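Local coordinates for protein D-alanyl-D-alanine carboxypeptidase DacD (Escherichia coli, PDB 5FSR) that removes the terminal D-alanine from peptidoglycan precursor peptides as a penicillin-binding serine DD-carboxypeptidase, and so contributes to keeping the shape of the cell, at residues D75-D79 / S80-T84; K98-P101 / V102-G105; V150-M153 / N154-E158. All blocks are in the same frame, centred on the assembly; numbering follows the deposited sequence. Where two conformers were deposited one is given.

Contact 1. Residues D75-D79 / S80-T84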
ATOM      1  N   ASP A  75     -12.197   3.841  -2.560  1.00 20.81           N
ATOM      2  CA  ASP A  75     -12.147   4.190  -1.135  1.00 21.35           C
ATOM      3  C   ASP A  75     -12.460   5.663  -0.892  1.00 22.20           C
ATOM      4  O   ASP A  75     -13.258   5.994  -0.016  1.00 23.03           O
ATOM      5  CB  ASP A  75     -10.765   3.814  -0.561  1.00 20.99           C
ATOM      6  CG  ASP A  75     -10.584   4.223   0.892  1.00 21.46           C
ATOM      7  OD1 ASP A  75     -10.520   5.449   1.170  1.00 22.03           O
ATOM      8  OD2 ASP A  75     -10.470   3.318   1.743  1.00 21.37           O
ATOM      9  N   ARG A  76     -11.817   6.542  -1.644  1.00 22.36           N
ATOM     10  CA  ARG A  76     -11.980   8.000  -1.428  1.00 23.79           C
ATOM     11  C   ARG A  76     -13.351   8.469  -1.869  1.00 24.91           C
ATOM     12  O   ARG A  76     -13.898   9.400  -1.295  1.00 25.99           O
ATOM     13  CB  ARG A  76     -10.914   8.807  -2.177  1.00 24.00           C
ATOM     14  CG  ARG A  76      -9.458   8.523  -1.782  1.00 23.36           C
ATOM     15  CD  ARG A  76      -9.137   9.060  -0.405  1.00 24.00           C
ATOM     16  NE  ARG A  76      -9.471   8.078   0.633  1.00 23.78           N
ATOM     17  CZ  ARG A  76      -9.436   8.322   1.935  1.00 24.55           C
ATOM     18  NH1 ARG A  76      -9.126   9.541   2.390  1.00 25.83           N
ATOM     19  NH2 ARG A  76      -9.739   7.362   2.789  1.00 24.43           N
ATOM     20  N   ALA A  77     -13.926   7.793  -2.882  1.00 24.85           N
ATOM     21  CA  ALA A  77     -15.311   8.058  -3.281  1.00 25.83           C
ATOM     22  C   ALA A  77     -16.291   7.689  -2.183  1.00 26.54           C
ATOM     23  O   ALA A  77     -17.222   8.417  -1.931  1.00 27.74           O
ATOM     24  CB  ALA A  77     -15.636   7.350  -4.583  1.00 25.57           C
ATOM     25  N   ILE A  78     -16.042   6.592  -1.474  1.00 26.32           N
ATOM     26  CA  ILE A  78     -16.874   6.227  -0.293  1.00 27.49           C
ATOM     27  C   ILE A  78     -16.678   7.199   0.892  1.00 28.96           C
ATOM     28  O   ILE A  78     -17.616   7.594   1.559  1.00 30.01           O
ATOM     29  CB  ILE A  78     -16.582   4.792   0.184  1.00 26.68           C
ATOM     30  CG1 ILE A  78     -16.892   3.801  -0.953  1.00 26.19           C
ATOM     31  CG2 ILE A  78     -17.429   4.444   1.407  1.00 27.77           C
ATOM     32  CD1 ILE A  78     -16.335   2.411  -0.774  1.00 25.44           C
ATOM     33  N   ASP A  79     -15.427   7.574   1.135  1.00 29.17           N
ATOM     34  CA  ASP A  79     -15.060   8.390   2.275  1.00 30.67           C
ATOM     35  C   ASP A  79     -15.678   9.816   2.222  1.00 32.79           C
ATOM     36  O   ASP A  79     -16.076  10.347   3.252  1.00 34.12           O
ATOM     37  CB  ASP A  79     -13.540   8.424   2.358  1.00 29.89           C
ATOM     38  CG  ASP A  79     -13.050   9.272   3.486  1.00 31.03           C
ATOM     39  OD1 ASP A  79     -13.037   8.809   4.650  1.00 31.30           O
ATOM     40  OD2 ASP A  79     -12.705  10.415   3.180  1.00 31.87           O
ATOM     41  N   SER A  80     -15.790  10.387   1.018  1.00 33.39           N
ATOM     42  CA  SER A  80     -16.464  11.687   0.774  1.00 35.63           C
ATOM     43  C   SER A  80     -18.006  11.616   0.525  1.00 37.29           C
ATOM     44  O   SER A  80     -18.638  12.646   0.278  1.00 38.81           O
ATOM     45  CB  SER A  80     -15.816  12.343  -0.447  1.00 35.52           C
ATOM     46  OG  SER A  80     -15.924  11.495  -1.592  1.00 34.44           O
ATOM     47  N   HIS A  81     -18.580  10.406   0.564  1.00 37.09           N
ATOM     48  CA  HIS A  81     -20.039  10.154   0.532  1.00 38.71           C
ATOM     49  C   HIS A  81     -20.660  10.363  -0.856  1.00 39.28           C
ATOM     50  O   HIS A  81     -21.869  10.454  -0.983  1.00 40.23           O
ATOM     51  CB  HIS A  81     -20.792  10.998   1.578  1.00 41.14           C
ATOM     52  CG  HIS A  81     -20.222  10.918   2.961  1.00 41.49           C
ATOM     53  ND1 HIS A  81     -20.546   9.907   3.842  1.00 41.62           N
ATOM     54  CD2 HIS A  81     -19.388  11.743   3.632  1.00 41.94           C
ATOM     55  CE1 HIS A  81     -19.930  10.102   4.990  1.00 41.76           C
ATOM     56  NE2 HIS A  81     -19.221  11.210   4.888  1.00 42.34           N
ATOM     57  N   ARG A  82     -19.807  10.429  -1.877  1.00 38.98           N
ATOM     58  CA  ARG A  82     -20.216  10.538  -3.271  1.00 39.58           C
ATOM     59  C   ARG A  82     -20.783   9.186  -3.737  1.00 38.71           C
ATOM     60  O   ARG A  82     -21.698   9.166  -4.567  1.00 39.03           O
ATOM     61  CB  ARG A  82     -19.018  10.950  -4.160  1.00 39.40           C
ATOM     62  CG  ARG A  82     -18.468  12.356  -3.884  1.00 41.06           C
ATOM     63  CD  ARG A  82     -17.356  12.827  -4.866  1.00 41.16           C
ATOM     64  NE  ARG A  82     -16.454  11.753  -5.333  1.00 39.89           N
ATOM     65  CZ  ARG A  82     -15.194  11.490  -4.934  1.00 39.38           C
ATOM     66  NH1 ARG A  82     -14.572  12.227  -4.013  1.00 40.01           N
ATOM     67  NH2 ARG A  82     -14.523  10.451  -5.483  1.00 37.90           N
ATOM     68  N   ILE A  83     -20.212   8.082  -3.223  1.00 36.86           N
ATOM     69  CA  ILE A  83     -20.820   6.740  -3.315  1.00 36.34           C
ATOM     70  C   ILE A  83     -20.897   6.054  -1.941  1.00 36.01           C
ATOM     71  O   ILE A  83     -20.435   6.594  -0.935  1.00 36.61           O
ATOM     72  CB  ILE A  83     -20.118   5.819  -4.360  1.00 34.99           C
ATOM     73  CG1 ILE A  83     -18.650   5.558  -3.989  1.00 33.62           C
ATOM     74  CG2 ILE A  83     -20.256   6.405  -5.770  1.00 35.32           C
ATOM     75  CD1 ILE A  83     -17.994   4.450  -4.809  1.00 32.55           C
ATOM     76  N   THR A  84     -21.507   4.872  -1.933  1.00 35.51           N
ATOM     77  CA  THR A  84     -21.744   4.043  -0.747  1.00 35.30           C
ATOM     78  C   THR A  84     -21.488   2.621  -1.232  1.00 33.53           C
ATOM     79  O   THR A  84     -21.664   2.382  -2.419  1.00 32.83           O
ATOM     80  CB  THR A  84     -23.199   4.253  -0.254  1.00 37.57           C
ATOM     81  OG1 THR A  84     -23.224   5.221   0.809  1.00 38.65           O
ATOM     82  CG2 THR A  84     -23.873   2.986   0.221  1.00 38.20           C
TER
HETATM   83  O   HOH W   1     -20.338   6.886   1.834  1.00 30.98           O

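Contact 2. Residues K98-P101 / V102-G105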
ATOM      1  N   LYS A  98     -16.371 -10.497 -23.046  1.00 47.58           N
ATOM      2  CA  LYS A  98     -16.818 -10.869 -24.394  1.00 51.13           C
ATOM      3  C   LYS A  98     -16.744  -9.622 -25.297  1.00 52.02           C
ATOM      4  O   LYS A  98     -17.212  -8.550 -24.914  1.00 50.50           O
ATOM      5  CB  LYS A  98     -18.249 -11.419 -24.368  1.00 52.17           C
ATOM      6  CG  LYS A  98     -18.691 -12.062 -25.682  1.00 55.19           C
ATOM      7  CD  LYS A  98     -20.096 -11.620 -26.102  1.00 56.06           C
ATOM      8  CE  LYS A  98     -20.719 -12.568 -27.126  1.00 59.16           C
ATOM      9  NZ  LYS A  98     -21.012 -13.910 -26.534  1.00 60.19           N
ATOM     10  N   ASP A  99     -16.083  -9.749 -26.447  1.00 55.04           N
ATOM     11  CA  ASP A  99     -15.988  -8.661 -27.452  1.00 57.19           C
ATOM     12  C   ASP A  99     -14.912  -7.597 -27.173  1.00 56.53           C
ATOM     13  O   ASP A  99     -14.651  -6.792 -28.074  1.00 57.97           O
ATOM     14  CB  ASP A  99     -17.379  -7.983 -27.774  1.00 58.43           C
ATOM     15  CG  ASP A  99     -17.670  -6.661 -26.939  1.00 57.30           C
ATOM     16  OD1 ASP A  99     -17.134  -5.571 -27.280  1.00 58.10           O
ATOM     17  OD2 ASP A  99     -18.476  -6.696 -25.970  1.00 56.38           O
ATOM     18  N   ASN A 100     -14.315  -7.570 -25.964  1.00 54.42           N
ATOM     19  CA  ASN A 100     -13.236  -6.630 -25.620  1.00 53.12           C
ATOM     20  C   ASN A 100     -11.841  -7.309 -25.664  1.00 53.45           C
ATOM     21  O   ASN A 100     -11.444  -7.957 -24.692  1.00 53.01           O
ATOM     22  CB  ASN A 100     -13.474  -6.022 -24.220  1.00 51.13           C
ATOM     23  CG  ASN A 100     -13.908  -4.570 -24.265  1.00 50.73           C
ATOM     24  OD1 ASN A 100     -13.079  -3.659 -24.434  1.00 51.57           O
ATOM     25  ND2 ASN A 100     -15.199  -4.342 -24.086  1.00 50.30           N
ATOM     26  N   PRO A 101     -11.096  -7.181 -26.786  1.00 54.83           N
ATOM     27  CA  PRO A 101      -9.743  -7.746 -26.826  1.00 54.90           C
ATOM     28  C   PRO A 101      -8.804  -7.239 -25.728  1.00 52.54           C
ATOM     29  O   PRO A 101      -7.873  -7.956 -25.359  1.00 53.05           O
ATOM     30  CB  PRO A 101      -9.217  -7.340 -28.216  1.00 57.37           C
ATOM     31  CG  PRO A 101     -10.275  -6.496 -28.842  1.00 57.90           C
ATOM     32  CD  PRO A 101     -11.551  -6.804 -28.140  1.00 56.76           C
ATOM     33  N   VAL A 102      -9.041  -6.023 -25.233  1.00 50.08           N
ATOM     34  CA  VAL A 102      -8.290  -5.486 -24.090  1.00 47.91           C
ATOM     35  C   VAL A 102      -8.230  -6.530 -22.964  1.00 46.62           C
ATOM     36  O   VAL A 102      -7.171  -6.696 -22.357  1.00 46.90           O
ATOM     37  CB  VAL A 102      -8.817  -4.100 -23.593  1.00 46.46           C
ATOM     38  CG1 VAL A 102     -10.256  -4.173 -23.098  1.00 45.58           C
ATOM     39  CG2 VAL A 102      -7.920  -3.510 -22.504  1.00 45.18           C
ATOM     40  N   PHE A 103      -9.329  -7.262 -22.727  1.00 45.81           N
ATOM     41  CA  PHE A 103      -9.440  -8.176 -21.564  1.00 44.23           C
ATOM     42  C   PHE A 103      -8.910  -9.624 -21.697  1.00 45.46           C
ATOM     43  O   PHE A 103      -8.492 -10.201 -20.693  1.00 43.91           O
ATOM     44  CB  PHE A 103     -10.897  -8.241 -21.052  1.00 43.25           C
ATOM     45  CG  PHE A 103     -11.432  -6.931 -20.517  1.00 41.33           C
ATOM     46  CD1 PHE A 103     -10.729  -6.208 -19.601  1.00 39.57           C
ATOM     47  CD2 PHE A 103     -12.674  -6.454 -20.918  1.00 41.67           C
ATOM     48  CE1 PHE A 103     -11.220  -5.017 -19.117  1.00 38.44           C
ATOM     49  CE2 PHE A 103     -13.169  -5.262 -20.437  1.00 40.43           C
ATOM     50  CZ  PHE A 103     -12.436  -4.541 -19.533  1.00 38.71           C
ATOM     51  N   VAL A 104      -8.935 -10.229 -22.891  1.00 47.78           N
ATOM     52  CA  VAL A 104      -8.747 -11.703 -22.978  1.00 49.25           C
ATOM     53  C   VAL A 104      -7.354 -12.107 -22.448  1.00 48.96           C
ATOM     54  O   VAL A 104      -6.335 -11.476 -22.778  1.00 49.51           O
ATOM     55  CB  VAL A 104      -9.006 -12.274 -24.386  1.00 51.95           C
ATOM     56  CG1 VAL A 104      -8.450 -13.689 -24.498  1.00 54.01           C
ATOM     57  CG2 VAL A 104     -10.495 -12.257 -24.719  1.00 52.46           C
ATOM     58  N   GLY A 105      -7.325 -13.132 -21.594  1.00 48.19           N
ATOM     59  CA  GLY A 105      -6.081 -13.561 -20.932  1.00 47.60           C
ATOM     60  C   GLY A 105      -5.934 -12.993 -19.537  1.00 44.69           C
ATOM     61  O   GLY A 105      -5.315 -13.616 -18.670  1.00 45.23           O
TER

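Contact 3. Residues V150-M153 / N154-E158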
ATOM      1  N   VAL A 150      -9.064   8.124 -14.695  1.00 28.49           N
ATOM      2  CA  VAL A 150      -7.609   8.238 -14.804  1.00 28.92           C
ATOM      3  C   VAL A 150      -7.184   9.671 -14.428  1.00 30.27           C
ATOM      4  O   VAL A 150      -6.053   9.903 -13.947  1.00 30.16           O
ATOM      5  CB  VAL A 150      -7.123   7.871 -16.230  1.00 29.87           C
ATOM      6  CG1 VAL A 150      -5.611   7.934 -16.349  1.00 30.08           C
ATOM      7  CG2 VAL A 150      -7.594   6.460 -16.615  1.00 29.32           C
ATOM      8  N   GLU A 151      -8.079  10.625 -14.659  1.00 31.64           N
ATOM      9  CA  GLU A 151      -7.844  11.991 -14.240  1.00 33.17           C
ATOM     10  C   GLU A 151      -7.812  12.014 -12.725  1.00 32.13           C
ATOM     11  O   GLU A 151      -6.916  12.626 -12.177  1.00 32.54           O
ATOM     12  CB  GLU A 151      -8.915  12.929 -14.754  1.00 35.03           C
ATOM     13  CG  GLU A 151      -8.446  14.349 -15.020  1.00 37.36           C
ATOM     14  CD  GLU A 151      -9.294  15.030 -16.093  1.00 39.53           C
ATOM     15  OE1 GLU A 151     -10.410  14.552 -16.390  1.00 39.31           O
ATOM     16  OE2 GLU A 151      -8.836  16.047 -16.639  1.00 41.84           O
ATOM     17  N   MET A 152      -8.773  11.341 -12.086  1.00 30.80           N
ATOM     18  CA  MET A 152      -8.817  11.198 -10.631  1.00 30.03           C
ATOM     19  C   MET A 152      -7.662  10.383 -10.070  1.00 28.38           C
ATOM     20  O   MET A 152      -7.185  10.676  -8.988  1.00 28.43           O
ATOM     21  CB  MET A 152     -10.124  10.533 -10.166  1.00 29.92           C
ATOM     22  CG  MET A 152     -11.418  11.276 -10.484  1.00 31.71           C
ATOM     23  SD  MET A 152     -12.839  10.263 -10.081  1.00 31.99           S
ATOM     24  CE  MET A 152     -12.954  10.466  -8.306  1.00 31.63           C
ATOM     25  N   MET A 153      -7.251   9.328 -10.772  1.00 27.25           N
ATOM     26  CA  MET A 153      -6.087   8.535 -10.373  1.00 25.79           C
ATOM     27  C   MET A 153      -4.794   9.360 -10.338  1.00 26.14           C
ATOM     28  O   MET A 153      -3.930   9.127  -9.517  1.00 25.05           O
ATOM     29  CB  MET A 153      -5.874   7.352 -11.328  1.00 25.25           C
ATOM     30  CG  MET A 153      -6.924   6.259 -11.295  1.00 24.39           C
ATOM     31  SD  MET A 153      -6.655   5.086 -12.641  1.00 24.33           S
ATOM     32  CE  MET A 153      -5.477   3.981 -11.924  1.00 23.59           C
ATOM     33  N   ASN A 154      -4.667  10.277 -11.291  1.00 27.74           N
ATOM     34  CA  ASN A 154      -3.527  11.184 -11.402  1.00 28.75           C
ATOM     35  C   ASN A 154      -3.611  12.328 -10.424  1.00 29.20           C
ATOM     36  O   ASN A 154      -2.565  12.740  -9.886  1.00 29.76           O
ATOM     37  CB  ASN A 154      -3.317  11.647 -12.851  1.00 30.42           C
ATOM     38  CG  ASN A 154      -2.818  10.510 -13.724  1.00 30.36           C
ATOM     39  OD1 ASN A 154      -2.384   9.521 -13.197  1.00 29.42           O
ATOM     40  ND2 ASN A 154      -2.911  10.627 -15.037  1.00 31.94           N
ATOM     41  N   ASN A 155      -4.824  12.793 -10.135  1.00 29.30           N
ATOM     42  CA  ASN A 155      -5.042  13.761  -9.051  1.00 29.95           C
ATOM     43  C   ASN A 155      -4.680  13.204  -7.649  1.00 28.81           C
ATOM     44  O   ASN A 155      -4.200  13.950  -6.800  1.00 29.29           O
ATOM     45  CB  ASN A 155      -6.483  14.277  -9.036  0.50 30.55           C
ATOM     46  CG  ASN A 155      -6.847  15.050 -10.294  0.50 32.21           C
ATOM     47  OD1 ASN A 155      -5.991  15.613 -10.960  0.50 33.19           O
ATOM     48  ND2 ASN A 155      -8.132  15.063 -10.625  0.50 32.54           N
ATOM     49  N   TYR A 156      -4.874  11.910  -7.425  1.00 27.44           N
ATOM     50  CA  TYR A 156      -4.610  11.319  -6.110  1.00 26.45           C
ATOM     51  C   TYR A 156      -3.154  10.878  -6.013  1.00 26.27           C
ATOM     52  O   TYR A 156      -2.618  10.835  -4.929  1.00 26.01           O
ATOM     53  CB  TYR A 156      -5.558  10.154  -5.784  1.00 25.26           C
ATOM     54  CG  TYR A 156      -6.945  10.558  -5.276  1.00 25.63           C
ATOM     55  CD1 TYR A 156      -7.117  11.170  -4.019  1.00 25.93           C
ATOM     56  CD2 TYR A 156      -8.088  10.321  -6.060  1.00 25.78           C
ATOM     57  CE1 TYR A 156      -8.377  11.532  -3.556  1.00 26.70           C
ATOM     58  CE2 TYR A 156      -9.366  10.685  -5.620  1.00 26.50           C
ATOM     59  CZ  TYR A 156      -9.521  11.276  -4.369  1.00 27.04           C
ATOM     60  OH  TYR A 156     -10.803  11.615  -3.962  1.00 27.69           O
ATOM     61  N   ALA A 157      -2.504  10.574  -7.124  1.00 26.60           N
ATOM     62  CA  ALA A 157      -1.049  10.446  -7.096  1.00 26.92           C
ATOM     63  C   ALA A 157      -0.403  11.807  -6.792  1.00 28.43           C
ATOM     64  O   ALA A 157       0.536  11.866  -6.038  1.00 28.49           O
ATOM     65  CB  ALA A 157      -0.531   9.895  -8.408  1.00 27.17           C
ATOM     66  N   GLU A 158      -0.927  12.886  -7.361  1.00 30.17           N
ATOM     67  CA  GLU A 158      -0.360  14.226  -7.141  1.00 32.29           C
ATOM     68  C   GLU A 158      -0.603  14.740  -5.711  1.00 32.32           C
ATOM     69  O   GLU A 158       0.321  15.269  -5.112  1.00 32.73           O
ATOM     70  CB  GLU A 158      -0.815  15.240  -8.224  1.00 34.15           C
ATOM     71  CG  GLU A 158      -0.346  16.683  -8.009  1.00 36.38           C
ATOM     72  CD  GLU A 158      -0.267  17.513  -9.297  1.00 39.06           C
ATOM     73  OE1 GLU A 158      -0.994  17.189 -10.291  1.00 39.31           O
ATOM     74  OE2 GLU A 158       0.521  18.506  -9.327  1.00 41.19           O
TER
HETATM   75  O   HOH W   2      -5.442  15.020 -13.239  1.00 23.19           O

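Contact 1. Residues D75-D79 / S80-T84
The carbonyl oxygen of Arg-76 is gripped twice by Ser-80: Arg-76 O takes Ser-80 N at 3.1 Å and Ser-80 OG at 2.9 Å. The hydroxyl lies in the carbonyl plane, on a lone pair, whereas the amide approaches tilted from it. Ser-80 folds OG back over its own backbone, between N and the carbonyl carbon (chi1 58°), a rotamer that lets a short polar side chain reach the preceding turn. Helix 66-79 then stops in a Schellman motif. His-81 N bonds back to Ile-78 O at 3.1 Å, and the positive phi of His-81 (74°) then turns Arg-82 N back toward Ala-77 O, a weak bond. A straighter bond, Ile-83 N to Ala-77 O at 3.3 Å, adds a further tie beyond the motif. Apolar groups close the turn beside it: Ile-83 CG1 packs 3.6 Å from Ala-77 CB and also meets CG1 of Ile-78. Small Ala-77 leaves room for Arg-82 too, whose bent chain lays one guanidinium face over Ala-77 CA. On the flank, Arg-76 holds Asp-75 side-on, with NE and NH2 both in plane to OD1, NH2 at 2.6 Å; the carboxylate of Asp-79 stands over the guanidinium face as a long, charge-only partner. Asp-75 OD2 is meanwhile engaged by Glu-196 N. Among its neighbours, the capped end has Arg-76 and Arg-82 against helix 146-159, Ile-83 against helix 132-143, and Ile-78 against Phe-199 of helix 197-201.

Contact 2. Residues K98-P101 / V102-G105
The chain reverses through Asn-100 to Phe-103, with Phe-103 N bonded to Asn-100 O at 3.0 Å and an N-H...O angle of 153°. This is a beta turn close to type III, since both central residues have helical backbone angles. Pro-101 suits the first of these places because its ring already fixes phi near -57°, and it needs no N-H there. On one side of the turn three side chains gather. Asn-100 points toward the following residues, and its CB comes 3.4 Å from Phe-103 CD2; the two side chains run alongside each other, amide and ring planes 50° apart. Val-102 lies beside Asn-100 as well, pointing the same way. The turn belongs to the exposed loop between strands 88-90 and 116-118, yet Phe-103 is buried, packing on Asn-132 and Val-136 of helix 132-143 and on Leu-173. Its side chain is about 8 Å from that of Lys-67, the probable proton acceptor, which places this aromatic near the active site. Val-102 CG1 sits 3.8 Å above the plane of the Phe-103 ring, over its centre, and also only 3.2 Å from Asn-100 OD1.

Contact 3. Residues V150-M153 / N154-E158
Val-150 and Asn-154 lie side by side, one helical turn apart, with Val-150 CG1 4.0 Å from Asn-154 ND2. Their backbones are joined by Asn-154 N to Val-150 O at 3.0 Å. The amide of Asn-154 folds back beside its own backbone N (chi1 -70°), yet it does not bond to Val-150 O: its ND2 lies near that oxygen at a poor angle. On another side of the helix, two residues on, Met-152 and Tyr-156 touch loosely, Met-152 CE lying 4.5 Å from Tyr-156 CE2. The phenol ring also swings against the backbone, CD2 coming 3.1 Å from Met-152 O, the oxygen that accepts Tyr-156 N at 3.1 Å. This is the regular i to i+4 ladder of helix 146-159, continued by Asn-155 N to Glu-151 O at 2.9 Å and Ala-157 N to Met-153 O at 3.1 Å. Polar Glu-151 and Asn-155 occupy its exposed side, where a water donates to Glu-151 O; the second leg of that bridge, to Asn-155 OD1, is doubtful, being too short and belonging to one of two conformers. The long, flexible methionines suit the inner side, where they fit between helices. Buried Met-153 packs on Thr-66 and Thr-70 of helix 66-79 and on Phe-167, its side chain about 7 Å from that of Lys-67, the probable proton acceptor. Met-152 reaches Val-73 of the same helix, and Ile-142 and Ala-143 of helix 132-143. Beyond the helix, Asn-154 OD1 accepts Phe-167 N, a bond that fixes the amide from the following loop.

In the fold
Following the chain, contact 1 comes first, ending helix 66-79 and turning it into the loop that leads to strand 88-90. Contact 2 then closes a tight turn in the long loop before strand 116-118, and contact 3 is a stretch of helix 146-159. The three are in series; none nests in or crosses another. Contacts 1 and 3 nevertheless meet in space, Arg-76 CB lying 3.3 Å from Tyr-156 OH, so the end of one helix rests on the other. Contact 2 stands apart, its nearest atoms about 12 Å from contact 3 and about 18 Å from contact 1, but all three reach helix 132-143.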